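Local structure of putative transcriptional regulator, sugar-binding family (Arthrobacter aurescens, 3NZE) at residues V85-L88 / N89-N93; R139-Q142 / R143-L147; G190-T194 / V195-S199; T213-S216 / H217-R221; N237-Q240 / G241-A245. The protein probably acts as a sugar-responsive transcriptional regulator of the SorC family, binding DNA and carbohydrate. All coordinates share one frame; numbering follows the deposited sequence.

Contact 1 of 5, residues V85-L88 / N89-N93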
loop_
_atom_site.group_PDB
_atom_site.type_symbol
_atom_site.label_atom_id
_atom_site.label_comp_id
_atom_site.label_asym_id
_atom_site.label_seq_id
_atom_site.Cartn_x
_atom_site.Cartn_y
_atom_site.Cartn_z
ATOM N N VAL A 85 13.231 -2.994 8.497
ATOM C CA VAL A 85 11.911 -2.934 7.881
ATOM C C VAL A 85 10.915 -2.497 8.943
ATOM O O VAL A 85 10.814 -3.107 10.010
ATOM C CB VAL A 85 11.467 -4.269 7.244
ATOM C CG1 VAL A 85 12.246 -4.540 5.963
ATOM C CG2 VAL A 85 11.609 -5.418 8.225
ATOM N N VAL A 86 10.203 -1.414 8.659
ATOM C CA VAL A 86 9.268 -0.850 9.621
ATOM C C VAL A 86 7.822 -0.943 9.132
ATOM O O VAL A 86 7.510 -0.641 7.974
ATOM C CB VAL A 86 9.660 0.603 10.040
ATOM C CG1 VAL A 86 9.731 1.548 8.818
ATOM C CG2 VAL A 86 8.702 1.144 11.100
ATOM N N GLN A 87 6.945 -1.380 10.026
ATOM C CA GLN A 87 5.527 -1.516 9.743
ATOM C C GLN A 87 4.865 -0.131 9.728
ATOM O O GLN A 87 5.024 0.636 10.679
ATOM C CB GLN A 87 4.925 -2.382 10.853
ATOM C CG GLN A 87 3.462 -2.729 10.721
ATOM C CD GLN A 87 3.013 -3.565 11.916
ATOM O OE1 GLN A 87 3.842 -4.169 12.594
ATOM N NE2 GLN A 87 1.712 -3.604 12.172
ATOM N N LEU A 88 4.123 0.191 8.665
ATOM C CA LEU A 88 3.566 1.544 8.513
ATOM C C LEU A 88 2.155 1.726 9.067
ATOM O O LEU A 88 1.722 2.856 9.296
ATOM C CB LEU A 88 3.563 1.953 7.039
ATOM C CG LEU A 88 4.949 2.041 6.393
ATOM C CD1 LEU A 88 4.837 2.575 4.954
ATOM C CD2 LEU A 88 5.846 2.942 7.229
ATOM N N ASN A 89 1.442 0.618 9.263
ATOM C CA ASN A 89 0.075 0.653 9.764
ATOM C C ASN A 89 -0.145 -0.436 10.804
ATOM O O ASN A 89 0.491 -1.470 10.744
ATOM C CB ASN A 89 -0.936 0.495 8.622
ATOM C CG ASN A 89 -0.683 -0.737 7.767
ATOM O OD1 ASN A 89 0.457 -1.047 7.423
ATOM N ND2 ASN A 89 -1.756 -1.430 7.399
ATOM N N GLY A 90 -1.052 -0.190 11.751
ATOM C CA GLY A 90 -1.268 -1.101 12.865
ATOM C C GLY A 90 -1.975 -2.376 12.452
ATOM O O GLY A 90 -2.333 -2.554 11.283
ATOM N N ALA A 91 -2.181 -3.276 13.412
ATOM C CA ALA A 91 -2.815 -4.562 13.100
ATOM C C ALA A 91 -3.655 -5.046 14.264
ATOM O O ALA A 91 -3.313 -4.814 15.421
ATOM C CB ALA A 91 -1.769 -5.630 12.730
ATOM N N GLY A 92 -4.737 -5.749 13.947
ATOM C CA GLY A 92 -5.642 -6.241 14.970
ATOM C C GLY A 92 -6.935 -5.457 14.883
ATOM O O GLY A 92 -6.986 -4.293 15.272
ATOM N N ASN A 93 -7.985 -6.088 14.364
ATOM C CA ASN A 93 -9.241 -5.374 14.161
ATOM C C ASN A 93 -10.379 -5.907 15.025
ATOM O O ASN A 93 -10.176 -6.766 15.897
ATOM C CB ASN A 93 -9.612 -5.379 12.672
ATOM C CG ASN A 93 -9.931 -6.761 12.170
ATOM O OD1 ASN A 93 -10.073 -7.690 12.958
ATOM N ND2 ASN A 93 -10.039 -6.910 10.854
#

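Contact 2 of 5, residues R139-Q142 / R143-L147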
loop_
_atom_site.group_PDB
_atom_site.type_symbol
_atom_site.label_atom_id
_atom_site.label_comp_id
_atom_site.label_asym_id
_atom_site.label_seq_id
_atom_site.Cartn_x
_atom_site.Cartn_y
_atom_site.Cartn_z
ATOM N N ARG A 139 5.290 7.006 24.179
ATOM C CA ARG A 139 6.658 6.876 23.670
ATOM C C ARG A 139 6.837 5.633 22.796
ATOM O O ARG A 139 7.563 5.656 21.803
ATOM C CB ARG A 139 7.663 6.888 24.824
ATOM C CG ARG A 139 7.808 8.248 25.473
ATOM C CD ARG A 139 8.510 8.140 26.810
ATOM N NE ARG A 139 7.804 7.214 27.679
ATOM C CZ ARG A 139 8.288 6.739 28.820
ATOM N NH1 ARG A 139 7.566 5.895 29.538
ATOM N NH2 ARG A 139 9.497 7.096 29.234
ATOM N N SER A 140 6.165 4.546 23.160
ATOM C CA SER A 140 6.286 3.317 22.394
ATOM C C SER A 140 5.840 3.549 20.961
ATOM O O SER A 140 6.422 3.000 20.026
ATOM C CB SER A 140 5.451 2.206 23.031
ATOM O OG SER A 140 4.080 2.539 22.964
ATOM N N VAL A 141 4.808 4.365 20.792
ATOM C CA VAL A 141 4.287 4.652 19.462
ATOM C C VAL A 141 5.186 5.651 18.750
ATOM O O VAL A 141 5.555 5.450 17.590
ATOM C CB VAL A 141 2.842 5.178 19.511
ATOM C CG1 VAL A 141 2.391 5.632 18.131
ATOM C CG2 VAL A 141 1.907 4.098 20.062
ATOM N N GLN A 142 5.556 6.709 19.464
ATOM C CA GLN A 142 6.351 7.799 18.897
ATOM C C GLN A 142 7.691 7.322 18.344
ATOM O O GLN A 142 8.159 7.825 17.320
ATOM C CB GLN A 142 6.560 8.903 19.940
ATOM C CG GLN A 142 5.294 9.675 20.254
ATOM C CD GLN A 142 5.431 10.594 21.461
ATOM O OE1 GLN A 142 6.373 10.479 22.251
ATOM N NE2 GLN A 142 4.479 11.507 21.611
ATOM N N ARG A 143 8.309 6.345 19.003
ATOM C CA ARG A 143 9.590 5.834 18.535
ATOM C C ARG A 143 9.441 5.161 17.168
ATOM O O ARG A 143 10.339 5.217 16.330
ATOM C CB ARG A 143 10.194 4.871 19.553
ATOM C CG ARG A 143 10.570 5.511 20.888
ATOM C CD ARG A 143 11.775 6.440 20.767
ATOM N NE ARG A 143 11.435 7.724 20.163
ATOM C CZ ARG A 143 10.817 8.709 20.806
ATOM N NH1 ARG A 143 10.459 8.555 22.074
ATOM N NH2 ARG A 143 10.547 9.847 20.180
ATOM N N ILE A 144 8.293 4.533 16.941
ATOM C CA ILE A 144 8.018 3.957 15.632
ATOM C C ILE A 144 7.662 5.037 14.603
ATOM O O ILE A 144 8.109 4.969 13.459
ATOM C CB ILE A 144 6.913 2.886 15.698
ATOM C CG1 ILE A 144 7.349 1.761 16.641
ATOM C CG2 ILE A 144 6.635 2.320 14.304
ATOM C CD1 ILE A 144 8.644 1.088 16.222
ATOM N N LEU A 145 6.868 6.027 15.004
ATOM C CA LEU A 145 6.564 7.142 14.121
ATOM C C LEU A 145 7.860 7.785 13.632
ATOM O O LEU A 145 7.958 8.199 12.478
ATOM C CB LEU A 145 5.669 8.175 14.820
ATOM C CG LEU A 145 4.279 7.667 15.219
ATOM C CD1 LEU A 145 3.502 8.721 15.992
ATOM C CD2 LEU A 145 3.499 7.202 13.980
ATOM N N ASP A 146 8.859 7.852 14.510
ATOM C CA ASP A 146 10.138 8.475 14.170
ATOM C C ASP A 146 10.886 7.665 13.109
ATOM O O ASP A 146 11.522 8.230 12.207
ATOM C CB ASP A 146 11.017 8.639 15.414
ATOM C CG ASP A 146 10.480 9.681 16.390
ATOM O OD1 ASP A 146 9.600 10.483 16.012
ATOM O OD2 ASP A 146 10.954 9.698 17.547
ATOM N N LEU A 147 10.818 6.344 13.230
ATOM C CA LEU A 147 11.444 5.453 12.255
ATOM C C LEU A 147 10.755 5.586 10.910
ATOM O O LEU A 147 11.405 5.637 9.870
ATOM C CB LEU A 147 11.367 3.993 12.712
ATOM C CG LEU A 147 12.587 3.426 13.425
ATOM C CD1 LEU A 147 12.361 1.943 13.752
ATOM C CD2 LEU A 147 13.828 3.603 12.567
#

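Contact 3 of 5, residues G190-T194 / V195-S199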
loop_
_atom_site.group_PDB
_atom_site.type_symbol
_atom_site.label_atom_id
_atom_site.label_comp_id
_atom_site.label_asym_id
_atom_site.label_seq_id
_atom_site.Cartn_x
_atom_site.Cartn_y
_atom_site.Cartn_z
ATOM N N GLY A 190 -10.522 5.590 -2.044
ATOM C CA GLY A 190 -9.542 4.581 -1.691
ATOM C C GLY A 190 -8.589 5.006 -0.595
ATOM O O GLY A 190 -8.759 6.058 0.028
ATOM N N ASP A 191 -7.571 4.185 -0.354
ATOM C CA ASP A 191 -6.624 4.465 0.711
ATOM C C ASP A 191 -5.265 3.883 0.403
ATOM O O ASP A 191 -5.136 2.933 -0.366
ATOM C CB ASP A 191 -7.109 3.909 2.069
ATOM C CG ASP A 191 -6.798 2.412 2.252
ATOM O OD1 ASP A 191 -7.640 1.579 1.859
ATOM O OD2 ASP A 191 -5.714 2.063 2.786
ATOM N N VAL A 192 -4.250 4.484 1.008
ATOM C CA VAL A 192 -2.959 3.839 1.120
ATOM C C VAL A 192 -2.618 3.812 2.594
ATOM O O VAL A 192 -2.686 4.844 3.272
ATOM C CB VAL A 192 -1.887 4.610 0.354
ATOM C CG1 VAL A 192 -0.507 4.196 0.840
ATOM C CG2 VAL A 192 -2.043 4.345 -1.137
ATOM N N ALA A 193 -2.274 2.626 3.094
ATOM C CA ALA A 193 -1.899 2.447 4.503
ATOM C C ALA A 193 -2.994 2.899 5.480
ATOM O O ALA A 193 -2.707 3.335 6.603
ATOM C CB ALA A 193 -0.571 3.174 4.790
ATOM N N THR A 194 -4.242 2.772 5.038
ATOM C CA THR A 194 -5.432 3.180 5.790
ATOM C C THR A 194 -5.633 4.698 5.884
ATOM O O THR A 194 -6.468 5.166 6.657
ATOM C CB THR A 194 -5.569 2.487 7.194
ATOM O OG1 THR A 194 -4.747 3.147 8.168
ATOM C CG2 THR A 194 -5.219 1.007 7.106
ATOM N N VAL A 195 -4.883 5.464 5.087
ATOM C CA VAL A 195 -5.121 6.902 4.969
ATOM C C VAL A 195 -5.849 7.167 3.652
ATOM O O VAL A 195 -5.333 6.869 2.576
ATOM C CB VAL A 195 -3.823 7.736 5.014
ATOM C CG1 VAL A 195 -4.139 9.242 5.003
ATOM C CG2 VAL A 195 -2.993 7.389 6.243
ATOM N N PHE A 196 -7.051 7.711 3.753
ATOM C CA PHE A 196 -7.959 7.818 2.617
ATOM C C PHE A 196 -7.758 9.073 1.783
ATOM O O PHE A 196 -7.235 10.086 2.270
ATOM C CB PHE A 196 -9.397 7.761 3.128
ATOM C CG PHE A 196 -9.728 6.467 3.824
ATOM C CD1 PHE A 196 -10.307 5.429 3.120
ATOM C CD2 PHE A 196 -9.434 6.287 5.169
ATOM C CE1 PHE A 196 -10.599 4.218 3.745
ATOM C CE2 PHE A 196 -9.728 5.084 5.807
ATOM C CZ PHE A 196 -10.311 4.050 5.088
ATOM N N PHE A 197 -8.173 8.995 0.520
ATOM C CA PHE A 197 -8.096 10.145 -0.389
ATOM C C PHE A 197 -9.291 10.187 -1.338
ATOM O O PHE A 197 -9.995 9.184 -1.506
ATOM C CB PHE A 197 -6.805 10.081 -1.192
ATOM C CG PHE A 197 -6.536 8.730 -1.781
ATOM C CD1 PHE A 197 -7.279 8.266 -2.857
ATOM C CD2 PHE A 197 -5.559 7.904 -1.238
ATOM C CE1 PHE A 197 -7.039 7.014 -3.409
ATOM C CE2 PHE A 197 -5.314 6.642 -1.774
ATOM C CZ PHE A 197 -6.060 6.198 -2.867
ATOM N N ARG A 198 -9.508 11.350 -1.959
ATOM C CA ARG A 198 -10.597 11.556 -2.919
ATOM C C ARG A 198 -10.107 11.297 -4.345
ATOM O O ARG A 198 -8.931 11.005 -4.558
ATOM C CB ARG A 198 -11.156 12.985 -2.805
ATOM C CG ARG A 198 -11.652 13.343 -1.398
ATOM C CD ARG A 198 -12.269 14.751 -1.374
ATOM N NE ARG A 198 -12.681 15.157 -0.031
ATOM C CZ ARG A 198 -11.864 15.671 0.885
ATOM N NH1 ARG A 198 -10.574 15.851 0.613
ATOM N NH2 ARG A 198 -12.337 16.010 2.078
ATOM N N SER A 199 -10.997 11.412 -5.325
ATOM C CA SER A 199 -10.614 11.143 -6.712
ATOM C C SER A 199 -9.507 12.077 -7.193
ATOM O O SER A 199 -8.684 11.691 -8.024
ATOM C CB SER A 199 -11.823 11.227 -7.652
ATOM O OG SER A 199 -12.388 12.528 -7.660
#

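Contact 4 of 5, residues T213-S216 / H217-R221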
loop_
_atom_site.group_PDB
_atom_site.type_symbol
_atom_site.label_atom_id
_atom_site.label_comp_id
_atom_site.label_asym_id
_atom_site.label_seq_id
_atom_site.Cartn_x
_atom_site.Cartn_y
_atom_site.Cartn_z
ATOM N N THR A 213 -3.978 4.880 11.432
ATOM C CA THR A 213 -2.652 4.663 12.003
ATOM C C THR A 213 -1.504 4.898 11.016
ATOM O O THR A 213 -0.338 4.843 11.407
ATOM C CB THR A 213 -2.500 3.224 12.594
ATOM O OG1 THR A 213 -2.463 2.259 11.538
ATOM C CG2 THR A 213 -3.652 2.898 13.548
ATOM N N GLY A 214 -1.824 5.167 9.751
ATOM C CA GLY A 214 -0.794 5.255 8.721
ATOM C C GLY A 214 -0.177 6.640 8.540
ATOM O O GLY A 214 -0.685 7.624 9.071
ATOM N N PRO A 215 0.941 6.710 7.803
ATOM C CA PRO A 215 1.659 7.965 7.527
ATOM C C PRO A 215 0.823 8.903 6.666
ATOM O O PRO A 215 0.022 8.443 5.849
ATOM C CB PRO A 215 2.882 7.508 6.713
ATOM C CG PRO A 215 2.946 6.019 6.880
ATOM C CD PRO A 215 1.543 5.568 7.100
ATOM N N SER A 216 1.020 10.207 6.822
ATOM C CA SER A 216 0.294 11.159 5.988
ATOM C C SER A 216 0.769 11.034 4.562
ATOM O O SER A 216 1.882 10.573 4.295
ATOM C CB SER A 216 0.496 12.600 6.456
ATOM O OG SER A 216 1.831 13.019 6.230
ATOM N N HIS A 217 -0.077 11.460 3.637
ATOM C CA HIS A 217 0.313 11.473 2.237
ATOM C C HIS A 217 1.473 12.443 2.009
ATOM O O HIS A 217 2.365 12.159 1.214
ATOM C CB HIS A 217 -0.898 11.754 1.347
ATOM C CG HIS A 217 -1.945 10.682 1.430
ATOM N ND1 HIS A 217 -3.240 10.858 0.995
ATOM C CD2 HIS A 217 -1.881 9.419 1.918
ATOM C CE1 HIS A 217 -3.930 9.748 1.203
ATOM N NE2 HIS A 217 -3.128 8.859 1.763
ATOM N N GLU A 218 1.486 13.559 2.740
ATOM C CA GLU A 218 2.610 14.488 2.675
ATOM C C GLU A 218 3.935 13.804 3.024
ATOM O O GLU A 218 4.942 13.987 2.341
ATOM C CB GLU A 218 2.386 15.717 3.571
ATOM C CG GLU A 218 3.531 16.726 3.492
ATOM C CD GLU A 218 3.379 17.889 4.461
ATOM O OE1 GLU A 218 2.372 17.932 5.203
ATOM O OE2 GLU A 218 4.275 18.761 4.483
ATOM N N GLN A 219 3.933 13.005 4.083
ATOM C CA GLN A 219 5.128 12.249 4.436
ATOM C C GLN A 219 5.528 11.253 3.349
ATOM O O GLN A 219 6.704 11.151 3.002
ATOM C CB GLN A 219 4.940 11.536 5.774
ATOM C CG GLN A 219 6.182 10.789 6.222
ATOM C CD GLN A 219 6.026 10.188 7.607
ATOM O OE1 GLN A 219 6.036 10.903 8.613
ATOM N NE2 GLN A 219 5.881 8.870 7.666
ATOM N N LEU A 220 4.560 10.513 2.807
ATOM C CA LEU A 220 4.855 9.585 1.722
ATOM C C LEU A 220 5.504 10.281 0.542
ATOM O O LEU A 220 6.450 9.769 -0.054
ATOM C CB LEU A 220 3.587 8.898 1.223
ATOM C CG LEU A 220 3.075 7.696 1.991
ATOM C CD1 LEU A 220 1.976 7.048 1.173
ATOM C CD2 LEU A 220 4.206 6.710 2.261
ATOM N N ARG A 221 4.985 11.448 0.183
ATOM C CA ARG A 221 5.494 12.125 -0.996
ATOM C C ARG A 221 6.953 12.556 -0.851
ATOM O O ARG A 221 7.587 12.903 -1.836
ATOM C CB ARG A 221 4.600 13.314 -1.377
ATOM C CG ARG A 221 3.297 12.908 -2.069
ATOM C CD ARG A 221 2.535 14.130 -2.609
ATOM N NE ARG A 221 1.927 14.923 -1.546
ATOM C CZ ARG A 221 0.675 14.780 -1.115
ATOM N NH1 ARG A 221 -0.128 13.875 -1.660
ATOM N NH2 ARG A 221 0.223 15.552 -0.134
HETATM O O HOH W 1 2.696 10.942 9.154
#

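Contact 5 of 5, residues N237-Q240 / G241-A245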
loop_
_atom_site.group_PDB
_atom_site.type_symbol
_atom_site.label_atom_id
_atom_site.label_comp_id
_atom_site.label_asym_id
_atom_site.label_seq_id
_atom_site.Cartn_x
_atom_site.Cartn_y
_atom_site.Cartn_z
ATOM N N ASN A 237 -10.594 2.748 -9.309
ATOM C CA ASN A 237 -10.923 4.036 -8.699
ATOM C C ASN A 237 -9.915 4.453 -7.636
ATOM O O ASN A 237 -9.513 5.618 -7.567
ATOM C CB ASN A 237 -12.337 4.019 -8.117
ATOM C CG ASN A 237 -13.394 4.282 -9.166
ATOM O OD1 ASN A 237 -13.148 4.994 -10.143
ATOM N ND2 ASN A 237 -14.580 3.711 -8.974
ATOM N N GLY A 238 -9.504 3.487 -6.822
ATOM C CA GLY A 238 -8.535 3.723 -5.771
ATOM C C GLY A 238 -7.187 4.097 -6.360
ATOM O O GLY A 238 -6.526 5.028 -5.899
ATOM N N LEU A 239 -6.765 3.357 -7.382
ATOM C CA LEU A 239 -5.477 3.633 -7.999
ATOM C C LEU A 239 -5.458 5.020 -8.618
ATOM O O LEU A 239 -4.467 5.737 -8.505
ATOM C CB LEU A 239 -5.138 2.586 -9.063
ATOM C CG LEU A 239 -3.814 2.829 -9.791
ATOM C CD1 LEU A 239 -2.645 2.845 -8.826
ATOM C CD2 LEU A 239 -3.601 1.778 -10.869
ATOM N N GLN A 240 -6.541 5.385 -9.296
ATOM C CA GLN A 240 -6.615 6.705 -9.920
ATOM C C GLN A 240 -6.385 7.814 -8.903
ATOM O O GLN A 240 -5.653 8.779 -9.170
ATOM C CB GLN A 240 -7.963 6.910 -10.611
ATOM C CG GLN A 240 -8.051 6.292 -11.994
ATOM C CD GLN A 240 -9.405 6.521 -12.645
ATOM O OE1 GLN A 240 -10.437 6.073 -12.140
ATOM N NE2 GLN A 240 -9.407 7.224 -13.770
ATOM N N GLY A 241 -7.030 7.677 -7.749
ATOM C CA GLY A 241 -6.884 8.634 -6.670
ATOM C C GLY A 241 -5.470 8.664 -6.118
ATOM O O GLY A 241 -4.940 9.739 -5.820
ATOM N N ALA A 242 -4.859 7.492 -5.959
ATOM C CA ALA A 242 -3.503 7.442 -5.411
ATOM C C ALA A 242 -2.525 8.113 -6.353
ATOM O O ALA A 242 -1.594 8.780 -5.919
ATOM C CB ALA A 242 -3.071 6.016 -5.155
ATOM N N LEU A 243 -2.729 7.906 -7.647
ATOM C CA LEU A 243 -1.872 8.527 -8.641
ATOM C C LEU A 243 -2.114 10.026 -8.678
ATOM O O LEU A 243 -1.168 10.806 -8.802
ATOM C CB LEU A 243 -2.103 7.898 -10.016
ATOM C CG LEU A 243 -1.616 6.449 -10.161
ATOM C CD1 LEU A 243 -2.046 5.850 -11.492
ATOM C CD2 LEU A 243 -0.097 6.346 -9.987
ATOM N N ALA A 244 -3.378 10.431 -8.562
ATOM C CA ALA A 244 -3.697 11.857 -8.499
ATOM C C ALA A 244 -3.000 12.503 -7.309
ATOM O O ALA A 244 -2.567 13.658 -7.384
ATOM C CB ALA A 244 -5.202 12.088 -8.419
ATOM N N ALA A 245 -2.884 11.751 -6.219
ATOM C CA ALA A 245 -2.226 12.241 -5.014
ATOM C C ALA A 245 -0.699 12.194 -5.124
ATOM O O ALA A 245 0.008 12.693 -4.245
ATOM C CB ALA A 245 -2.702 11.463 -3.792
#

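Contact 1 of 5, residues V85-L88 / N89-N93
Gln-87 reaches forward alongside the backbone that follows it and brings its amide nitrogen to the carbonyl of Asn-89, NE2 to O 2.8 Å. With CG anti to the backbone N (chi1 -176°) and the chain extended beyond it, the side chain runs past Leu-88 and lays its CG against the same oxygen, CG of Gln-87 to O of Asn-89 3.2 Å. The N-H points at the acceptor at 151°, tilted slightly out of both the carbonyl plane and the Gln-87 amide plane. Past this bond, the methyl of Ala-91 lies 4.1 Å from NE2 of Gln-87 and flanks the amide. The other end of that amide is also held: OE1 of Gln-87 accepts from Gln-119 NE2 and from Phe-120 N, so the flat group is fixed in rotation. This is the point where strand 84-87 of the parallel, Rossmann-like part of the sheet gives way to the loop before helix 99-113, and the side chain spans the turn-off. Leu-88 and Asn-89 leave the backbone on much the same side, CB of Leu-88 4.3 Å from OD1 of Asn-89. That carboxamide oxygen accepts from Trp-64 N, which ties the loop to the one after strand 59-62, while the indole NE1 of Trp-64 donates to Gly-90 O. Gly-90 N in turn bonds to the hydroxyl of Thr-213. Asn-89 N, by contrast, is buried with no hydrogen-bonding partner in the model, and the carbonyl of Gln-87 is taken up by Gln-148 NE2 from helix 139-149.

Contact 2 of 5, residues R139-Q142 / R143-L147
Side chains and backbone groups three and four residues apart meet here along one alpha helix, 139-149, which lies against the sheet of the Rossmann-like domain. Its buried side is marked by Val-141 and Ile-144. Val-141 and Leu-145 lie side by side and point the same way, CG1 to CD1 3.9 Å, forming an apolar ridge one turn long; Val-141 also touches Val-122, and Leu-145 reaches Phe-120 and Trp-136. Ile-144 packs on Val-86 and on Glu-118, a residue that binds calcium in a crystal structure of this protein, although no calcium is bound to this chain. The backbone is regular, Leu-145 N donating to Val-141 O at 3.0 Å in the carbonyl plane, and Asp-146 N to Gln-142 O at 2.9 Å. On the solvent side, Gln-142 turns its NE2 to the carbonyl of Trp-136. Arg-143, one of two deposited conformers, bends at chi2 (-70°) and chi3 (77°), which folds its guanidinium back over the helix surface with one face above CB of Gln-142. In this conformer NH2 of Arg-143 meets OD2 of Asp-146 edge-on at 2.7 Å, forming a salt bridge on the syn side of the carboxylate.

Contact 3 of 5, residues G190-T194 / V195-S199
The ring of Phe-197 lies flat over the backbone of the glycine paired with it, the carbonyl oxygen of Gly-190 standing 3.7 Å above the ring plane and over its centre. The same oxygen accepts the N-H of Phe-197, N to O 3.0 Å, so one residue both donates to the carbonyl and roofs it. A chi1 of 47° sets CG of Phe-197 between its own backbone N and carbonyl carbon and swings the ring back across the neighbouring strand; Gly-190 has no side chain to obstruct it, and the fit is close. Farther along the ring, CE2 of Phe-197 lies 4.0 Å from CG2 of Val-192, the two side chains crossing at a slant. Asp-191 and Phe-196 meet on the other face of the sheet as a non-hydrogen-bonded pair whose CA atoms are 4.1 Å apart. Here CB of Asp-191 sits over the face of the Phe-196 ring, offset toward its rim, in a CH-pi contact 4.0 Å from the centroid. The carboxylate has other work: OD1 bonds to the hydroxyl of Tyr-170, whose ring also meets Phe-196, and OD2 accepts from Thr-194 N at 2.8 Å, on its anti side, an Asx motif that braces the turn. Val-195 N closes that turn on Val-192 O at 2.9 Å, and Val-192 N returns the bond to Val-195 O. Ala-193 and Thr-194, both at positive phi (58° and 73°), make it a type I' turn, characteristic of a tight two-residue beta hairpin, which here joins a mainly parallel sheet antiparallel to strand 153-160.

Contact 4 of 5, residues T213-S216 / H217-R221
Ser-216 caps the N terminus of helix 217-221: its OG accepts from Gln-219 N at 3.0 Å, with the N-H directed at 161°. The hydroxyl oxygen is placed for this by a chi1 of 68°, which stands it between its own backbone N and carbonyl carbon and turns it over the first helical turn, where it also lies 3.5 Å from CB of Gln-219. The carbonyl of Ser-216 starts the regular helical ladder by accepting from Leu-220 N at 3.1 Å. Gln-219 in turn comes back over the residues before the helix. Extended through CG, its side chain runs obliquely to Pro-215 and brings NE2 to 3.4 Å from the proline CB. Its OE1 accepts, weakly, from a water that itself accepts from Ser-216 N at 3.0 Å; the water thus links the N-cap residue to the third residue of the helix where a capping box would have a direct bond. Gln-219 also touches Gln-148 and Ala-149 of helix 139-149. The imidazole leads away from the cap and NE2 of His-217 donates to Val-195 O, which secures the start of the helix to the hairpin strand 195-198. At the far end of the turn, Arg-221 N bonds to His-217 O at 2.9 Å, and the guanidinium NH1 of Arg-221 reaches the carbonyl of Ala-245. The side chain curls back as it does so, and the oxygen of His-217 lies 3.9 Å above the guanidinium plane of Arg-221, over its centre.

Contact 5 of 5, residues N237-Q240 / G241-A245
Helix 236-244 is the connecting helix of a beta-alpha-beta unit, running between the parallel strands 225-230 and 250-254, and its residues meet here one turn apart. Leu-239 and Leu-243 carry the side-chain part of the contact. With CG anti to the backbone N (chi1 178°), the end of Leu-239 approaches the next turn, where its CG comes within 3.9 Å of CD1 of Leu-243. Leu-243 takes the other common helical torsion, chi1 -69°, and its branch meets the approaching leucine, CG of Leu-243 to CD1 of Leu-239 4.0 Å. Both leucines touch Leu-261 of helix 255-261, and Leu-239 also packs on Leu-251 and Leu-253 of the following strand. Beneath them the backbone ladder is complete: residues 241 to 244 each donate to the carbonyl four residues back, as in Leu-243 N to Leu-239 O at 2.9 Å. On another side of the helix, Gly-238 and Gly-241 leave the backbone bare, and the ring of Phe-197 presses directly on it, CE1 coming 3.2 Å from Gly-238 O. The chemistry is therefore apolar where the leucines join helix and strand and nearly side-chain-free where the aromatic ring is admitted, implying that main-chain bonds keep the helix regular, while its seating against its neighbours rests largely on apolar and close backbone contacts.

From the N terminus, the five contacts follow in series; each joins two adjoining segments, and none nests within or crosses another. Contact 1 turns the chain out of strand 84-87, and contact 2 lies on the helix beside that strand, with Val-86 against Leu-147. Contact 3 closes the hairpin of strands 188-192 and 195-198; its turn touches contact 1 where Thr-194 CG2 nears Asn-89. Contact 4 begins the helix after the hairpin and connects three neighbours: Pro-215 abuts both Leu-88 of contact 1 and Val-195 of contact 3, and Arg-221 reaches contact 5. Contact 5 lies across the chain's centre from contact 1, about 22 Å between centres, yet packs against contact 3, where Ala-244 meets Ser-199.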